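Local coordinates for protein thiol-activated cytolysin (Desulfobulbus propionicus, PDB 6NAL) that probably binds cholesterol-containing membranes and assembles into pores, as a member of the thiol-activated, cholesterol-dependent cytolysin family of toxins, at residues R379-W384 and E402-D407; N424-T429 and S443-G448. One frame throughout, in Å; residues are numbered along the deposited sequence.

In the fold
Both interactions belong to one four-stranded antiparallel sheet of the C-terminal beta sandwich, far from the centre of the elongated chain. Interaction 1 joins the edge strand 394-408 to strand 378-389; interaction 2 joins strand 422-432 to the opposite outermost strand, 440-449. Strands 378-389 and 422-432 are neighbours, with Thr381 O 2.9 Å from Lys428 N, so the two contacts sit on the two flanks of a shared middle. Each is partly buried. Their chemistry differs: where strand 394-408 is broken, a side-chain amide and a water replace regular pairing in interaction 1, whereas interaction 2 keeps a regular backbone ladder and carries a lysine laid over a tyrosine ring beside the second subunit.

Interaction 1. Residues R379-W384 and E402-D407; sequences RFTVTW and EGNGKD
A type II beta turn, Gly403 to Lys406, interrupts the edge strand of a beta hairpin in the C-terminal beta sandwich and faces the regular strand 379-384. The tight part is built on Asn404. Its CG stands anti to the carbonyl carbon (chi1 -78°), which brings the carboxamide alongside the backbone of Val382, where it takes the place of a paired residue. Val382 N donates to Asn404 OD1 over 2.8 Å in a nearly straight bond (171° at the hydrogen), and Asn404 ND2 donates back to Val382 O at the same 2.8 Å. The second partner lies in the amide plane, so the two bonds together fix the flip of the group. Methyl CG2 of Thr381, 3.7 Å from Asn404 ND2, and CG2 of Thr383 cross the amide at about right angles. Next along the turn, Gly405 N reaches Phe380 O at 3.1 Å.

Beyond Gly405 the pairing loosens. Phe380 N bonds not to Lys406 O, 4.3 Å away, but to a water that also meets Gly403 O and Lys406 O. Lys406 and Asp407 are exposed here, while the guanidinium of Arg379 turns to a salt bridge with Glu430 and a cation-pi contact with Trp440. What remains of Arg379 at this end is its aliphatic stem: CB lies 3.2 Å from Lys406 O, and CD 3.5 Å from Gly405 O.

Interaction 2. Residues N424-T429 and S443-G448; sequences NISIKT and SGYKVG
Backbone hydrogen bonds set the register of strands 424-429 and 444-447, whose axes run 4.7 Å apart at 173°. Ile427 and Lys446 form a hydrogen-bonded pair, Ile427 N to Lys446 O at 2.8 Å and Lys446 N to Ile427 O at 3.0 Å, both donors nearly along the C=O axis. Thr429 N continues the ladder to Gly444 O.

Two further bonds hold the end of the pairing. Ser443 N donates to Thr429 O at 2.9 Å. The hydroxyls Thr429 OG1 and Ser443 OG meet tip to tip in a 2.7 Å hydrogen bond that either could donate.

Cation-pi and CH-pi packing occupies the face bearing Lys428 and Tyr445, a non-hydrogen-bonded pair. The lysine bends at chi3 (-89°), laying CE 3.8 Å above the centre of the Tyr445 ring, with NZ at 5.0 Å from the centroid. NZ goes on to a hydrogen bond with Phe146 O of the second subunit, and Tyr445 OH accepts one from Tyr148 N of that subunit.

On the other face Ile427 packs on Arg455 and Val457, and Thr429 on Ile459 and Phe468: an antiparallel hairpin at the edge of one sheet of a beta sandwich, packed face to face on the other sheet.

Interaction 1. Residues R379-W384 and E402-D407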
loop_
_atom_site.group_PDB
_atom_site.type_symbol
_atom_site.label_atom_id
_atom_site.label_comp_id
_atom_site.label_asym_id
_atom_site.label_seq_id
_atom_site.Cartn_x
_atom_site.Cartn_y
_atom_site.Cartn_z
ATOM N N ARG A 379 -2.612 -36.793 -11.116
ATOM C CA ARG A 379 -2.643 -35.569 -11.886
ATOM C C ARG A 379 -2.532 -34.390 -10.950
ATOM O O ARG A 379 -2.974 -34.439 -9.791
ATOM C CB ARG A 379 -3.892 -35.460 -12.731
ATOM C CG ARG A 379 -5.121 -35.575 -11.951
ATOM C CD ARG A 379 -6.292 -35.779 -12.870
ATOM N NE ARG A 379 -7.498 -35.590 -12.081
ATOM C CZ ARG A 379 -8.681 -36.056 -12.440
ATOM N NH1 ARG A 379 -8.802 -36.694 -13.602
ATOM N NH2 ARG A 379 -9.728 -35.869 -11.650
ATOM N N PHE A 380 -1.893 -33.357 -11.494
ATOM C CA PHE A 380 -1.595 -32.080 -10.861
ATOM C C PHE A 380 -2.406 -30.973 -11.547
ATOM O O PHE A 380 -2.485 -30.925 -12.777
ATOM C CB PHE A 380 -0.099 -31.727 -10.990
ATOM C CG PHE A 380 0.841 -32.604 -10.213
ATOM C CD1 PHE A 380 1.338 -33.742 -10.777
ATOM C CD2 PHE A 380 1.277 -32.245 -8.956
ATOM C CE1 PHE A 380 2.200 -34.570 -10.096
ATOM C CE2 PHE A 380 2.161 -33.075 -8.265
ATOM C CZ PHE A 380 2.622 -34.238 -8.857
ATOM N N THR A 381 -2.970 -30.056 -10.762
ATOM C CA THR A 381 -3.592 -28.834 -11.279
ATOM C C THR A 381 -2.985 -27.626 -10.579
ATOM O O THR A 381 -2.995 -27.549 -9.342
ATOM C CB THR A 381 -5.098 -28.868 -11.067
ATOM O OG1 THR A 381 -5.588 -30.108 -11.569
ATOM C CG2 THR A 381 -5.807 -27.744 -11.816
ATOM N N VAL A 382 -2.425 -26.707 -11.355
ATOM C CA VAL A 382 -1.805 -25.505 -10.817
ATOM C C VAL A 382 -2.354 -24.292 -11.557
ATOM O O VAL A 382 -2.371 -24.270 -12.787
ATOM C CB VAL A 382 -0.280 -25.554 -10.916
ATOM C CG1 VAL A 382 0.276 -24.262 -10.319
ATOM C CG2 VAL A 382 0.248 -26.756 -10.197
ATOM N N THR A 383 -2.856 -23.310 -10.803
ATOM C CA THR A 383 -3.422 -22.088 -11.353
ATOM C C THR A 383 -2.884 -20.888 -10.573
ATOM O O THR A 383 -2.389 -21.015 -9.452
ATOM C CB THR A 383 -4.964 -22.114 -11.317
ATOM O OG1 THR A 383 -5.392 -22.024 -9.958
ATOM C CG2 THR A 383 -5.524 -23.416 -11.998
ATOM N N TRP A 384 -2.953 -19.717 -11.184
ATOM C CA TRP A 384 -2.497 -18.506 -10.513
ATOM C C TRP A 384 -3.039 -17.302 -11.256
ATOM O O TRP A 384 -3.594 -17.411 -12.351
ATOM C CB TRP A 384 -0.970 -18.416 -10.425
ATOM C CG TRP A 384 -0.276 -18.407 -11.743
ATOM C CD1 TRP A 384 0.022 -17.325 -12.490
ATOM C CD2 TRP A 384 0.213 -19.547 -12.468
ATOM N NE1 TRP A 384 0.623 -17.712 -13.676
ATOM C CE2 TRP A 384 0.765 -19.071 -13.677
ATOM C CE3 TRP A 384 0.239 -20.918 -12.214
ATOM C CZ2 TRP A 384 1.332 -19.921 -14.628
ATOM C CZ3 TRP A 384 0.803 -21.766 -13.163
ATOM C CH2 TRP A 384 1.355 -21.258 -14.346
ATOM N N GLU A 402 0.106 -25.493 -18.238
ATOM C CA GLU A 402 -0.336 -26.206 -19.441
ATOM C C GLU A 402 -0.590 -27.678 -19.143
ATOM O O GLU A 402 -1.443 -28.320 -19.785
ATOM C CB GLU A 402 0.705 -26.032 -20.562
ATOM C CG GLU A 402 1.964 -26.954 -20.470
ATOM C CD GLU A 402 3.255 -26.288 -21.023
ATOM O OE1 GLU A 402 4.005 -25.657 -20.222
ATOM O OE2 GLU A 402 3.522 -26.390 -22.254
ATOM N N GLY A 403 0.110 -28.229 -18.132
ATOM C CA GLY A 403 -0.025 -29.628 -17.781
ATOM C C GLY A 403 -1.210 -30.013 -16.924
ATOM O O GLY A 403 -1.316 -31.179 -16.530
ATOM N N ASN A 404 -2.068 -29.060 -16.569
ATOM C CA ASN A 404 -3.145 -29.315 -15.633
ATOM C C ASN A 404 -3.999 -30.466 -16.116
ATOM O O ASN A 404 -4.252 -30.603 -17.311
ATOM C CB ASN A 404 -3.997 -28.064 -15.471
ATOM C CG ASN A 404 -3.333 -27.050 -14.575
ATOM O OD1 ASN A 404 -2.237 -27.292 -14.044
ATOM N ND2 ASN A 404 -3.950 -25.914 -14.425
ATOM N N GLY A 405 -4.408 -31.311 -15.169
ATOM C CA GLY A 405 -5.275 -32.429 -15.427
ATOM C C GLY A 405 -4.631 -33.650 -16.043
ATOM O O GLY A 405 -5.227 -34.740 -16.000
ATOM N N LYS A 406 -3.447 -33.525 -16.621
ATOM C CA LYS A 406 -2.888 -34.652 -17.355
ATOM C C LYS A 406 -2.397 -35.740 -16.395
ATOM O O LYS A 406 -1.902 -35.458 -15.290
ATOM C CB LYS A 406 -1.745 -34.190 -18.257
ATOM C CG LYS A 406 -2.186 -33.435 -19.561
ATOM C CD LYS A 406 -3.599 -33.816 -20.104
ATOM C CE LYS A 406 -4.687 -32.775 -19.745
ATOM N NZ LYS A 406 -6.093 -33.150 -20.168
ATOM N N ASP A 407 -2.517 -36.992 -16.844
ATOM C CA ASP A 407 -2.140 -38.152 -16.043
ATOM C C ASP A 407 -0.628 -38.305 -15.969
ATOM O O ASP A 407 0.105 -37.985 -16.901
ATOM C CB ASP A 407 -2.760 -39.415 -16.621
ATOM C CG ASP A 407 -4.290 -39.462 -16.434
ATOM O OD1 ASP A 407 -4.882 -38.473 -15.915
ATOM O OD2 ASP A 407 -4.903 -40.491 -16.828
HETATM O O HOH W 1 -0.877 -33.294 -14.528
#

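Interaction 2. Residues N424-T429 and S443-G448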
loop_
_atom_site.group_PDB
_atom_site.type_symbol
_atom_site.label_atom_id
_atom_site.label_comp_id
_atom_site.label_asym_id
_atom_site.label_seq_id
_atom_site.Cartn_x
_atom_site.Cartn_y
_atom_site.Cartn_z
ATOM N N ASN A 424 -1.568 -15.589 -5.826
ATOM C CA ASN A 424 -2.796 -16.377 -5.593
ATOM C C ASN A 424 -2.696 -17.796 -6.150
ATOM O O ASN A 424 -3.579 -18.296 -6.852
ATOM C CB ASN A 424 -3.986 -15.622 -6.181
ATOM C CG ASN A 424 -5.291 -16.035 -5.578
ATOM O OD1 ASN A 424 -5.331 -16.886 -4.695
ATOM N ND2 ASN A 424 -6.387 -15.454 -6.072
ATOM N N ILE A 425 -1.598 -18.459 -5.792
ATOM C CA ILE A 425 -1.264 -19.753 -6.349
ATOM C C ILE A 425 -2.171 -20.799 -5.749
ATOM O O ILE A 425 -2.355 -20.853 -4.529
ATOM C CB ILE A 425 0.197 -20.105 -6.063
ATOM C CG1 ILE A 425 1.163 -19.409 -7.005
ATOM C CG2 ILE A 425 0.404 -21.543 -6.254
ATOM C CD1 ILE A 425 1.207 -17.944 -6.834
ATOM N N SER A 426 -2.723 -21.647 -6.592
ATOM C CA SER A 426 -3.515 -22.778 -6.139
ATOM C C SER A 426 -2.936 -24.057 -6.726
ATOM O O SER A 426 -2.547 -24.096 -7.900
ATOM C CB SER A 426 -4.974 -22.585 -6.522
ATOM O OG SER A 426 -5.651 -23.813 -6.711
ATOM N N ILE A 427 -2.854 -25.091 -5.880
ATOM C CA ILE A 427 -2.237 -26.365 -6.237
ATOM C C ILE A 427 -3.117 -27.471 -5.731
ATOM O O ILE A 427 -3.441 -27.486 -4.546
ATOM C CB ILE A 427 -0.832 -26.544 -5.642
ATOM C CG1 ILE A 427 0.080 -25.433 -6.107
ATOM C CG2 ILE A 427 -0.231 -27.891 -6.072
ATOM C CD1 ILE A 427 1.452 -25.469 -5.374
ATOM N N LYS A 428 -3.453 -28.431 -6.599
ATOM C CA LYS A 428 -4.259 -29.590 -6.238
ATOM C C LYS A 428 -3.599 -30.841 -6.793
ATOM O O LYS A 428 -3.172 -30.856 -7.942
ATOM C CB LYS A 428 -5.700 -29.503 -6.794
ATOM C CG LYS A 428 -6.651 -30.555 -6.268
ATOM C CD LYS A 428 -7.737 -30.881 -7.251
ATOM C CE LYS A 428 -8.954 -29.970 -7.080
ATOM N NZ LYS A 428 -10.006 -30.289 -8.099
ATOM N N THR A 429 -3.548 -31.901 -5.992
ATOM C CA THR A 429 -3.010 -33.182 -6.429
ATOM C C THR A 429 -4.042 -34.292 -6.229
ATOM O O THR A 429 -4.650 -34.394 -5.158
ATOM C CB THR A 429 -1.731 -33.543 -5.666
ATOM O OG1 THR A 429 -1.981 -33.581 -4.244
ATOM C CG2 THR A 429 -0.671 -32.534 -5.916
ATOM N N SER A 443 -5.174 -35.731 -2.611
ATOM C CA SER A 443 -4.209 -35.759 -1.515
ATOM C C SER A 443 -3.817 -34.372 -1.037
ATOM O O SER A 443 -3.140 -34.249 -0.010
ATOM C CB SER A 443 -2.956 -36.523 -1.937
ATOM O OG SER A 443 -2.406 -35.983 -3.128
ATOM N N GLY A 444 -4.237 -33.326 -1.734
ATOM C CA GLY A 444 -3.871 -31.985 -1.352
ATOM C C GLY A 444 -4.609 -30.957 -2.165
ATOM O O GLY A 444 -4.782 -31.140 -3.356
ATOM N N TYR A 445 -5.051 -29.880 -1.540
ATOM C CA TYR A 445 -5.798 -28.805 -2.205
ATOM C C TYR A 445 -5.488 -27.539 -1.402
ATOM O O TYR A 445 -6.145 -27.255 -0.398
ATOM C CB TYR A 445 -7.292 -29.049 -2.251
ATOM C CG TYR A 445 -8.072 -28.205 -3.226
ATOM C CD1 TYR A 445 -7.451 -27.270 -4.061
ATOM C CD2 TYR A 445 -9.447 -28.394 -3.355
ATOM C CE1 TYR A 445 -8.203 -26.541 -4.993
ATOM C CE2 TYR A 445 -10.186 -27.682 -4.259
ATOM C CZ TYR A 445 -9.564 -26.764 -5.072
ATOM O OH TYR A 445 -10.362 -26.084 -5.942
ATOM N N LYS A 446 -4.480 -26.812 -1.850
ATOM C CA LYS A 446 -4.025 -25.559 -1.253
ATOM C C LYS A 446 -4.406 -24.451 -2.219
ATOM O O LYS A 446 -4.059 -24.514 -3.405
ATOM C CB LYS A 446 -2.514 -25.630 -1.004
ATOM C CG LYS A 446 -2.114 -26.955 -0.202
ATOM C CD LYS A 446 -2.040 -26.700 1.304
ATOM C CE LYS A 446 -1.828 -27.974 2.132
ATOM N NZ LYS A 446 -3.055 -28.817 2.184
ATOM N N VAL A 447 -5.204 -23.501 -1.744
ATOM C CA VAL A 447 -5.598 -22.338 -2.534
ATOM C C VAL A 447 -5.008 -21.095 -1.888
ATOM O O VAL A 447 -4.691 -21.071 -0.706
ATOM C CB VAL A 447 -7.123 -22.180 -2.658
ATOM C CG1 VAL A 447 -7.692 -23.236 -3.582
ATOM C CG2 VAL A 447 -7.743 -22.225 -1.276
ATOM N N GLY A 448 -4.823 -20.058 -2.705
ATOM C CA GLY A 448 -4.526 -18.728 -2.203
ATOM C C GLY A 448 -3.156 -18.579 -1.604
ATOM O O GLY A 448 -2.954 -17.739 -0.734
#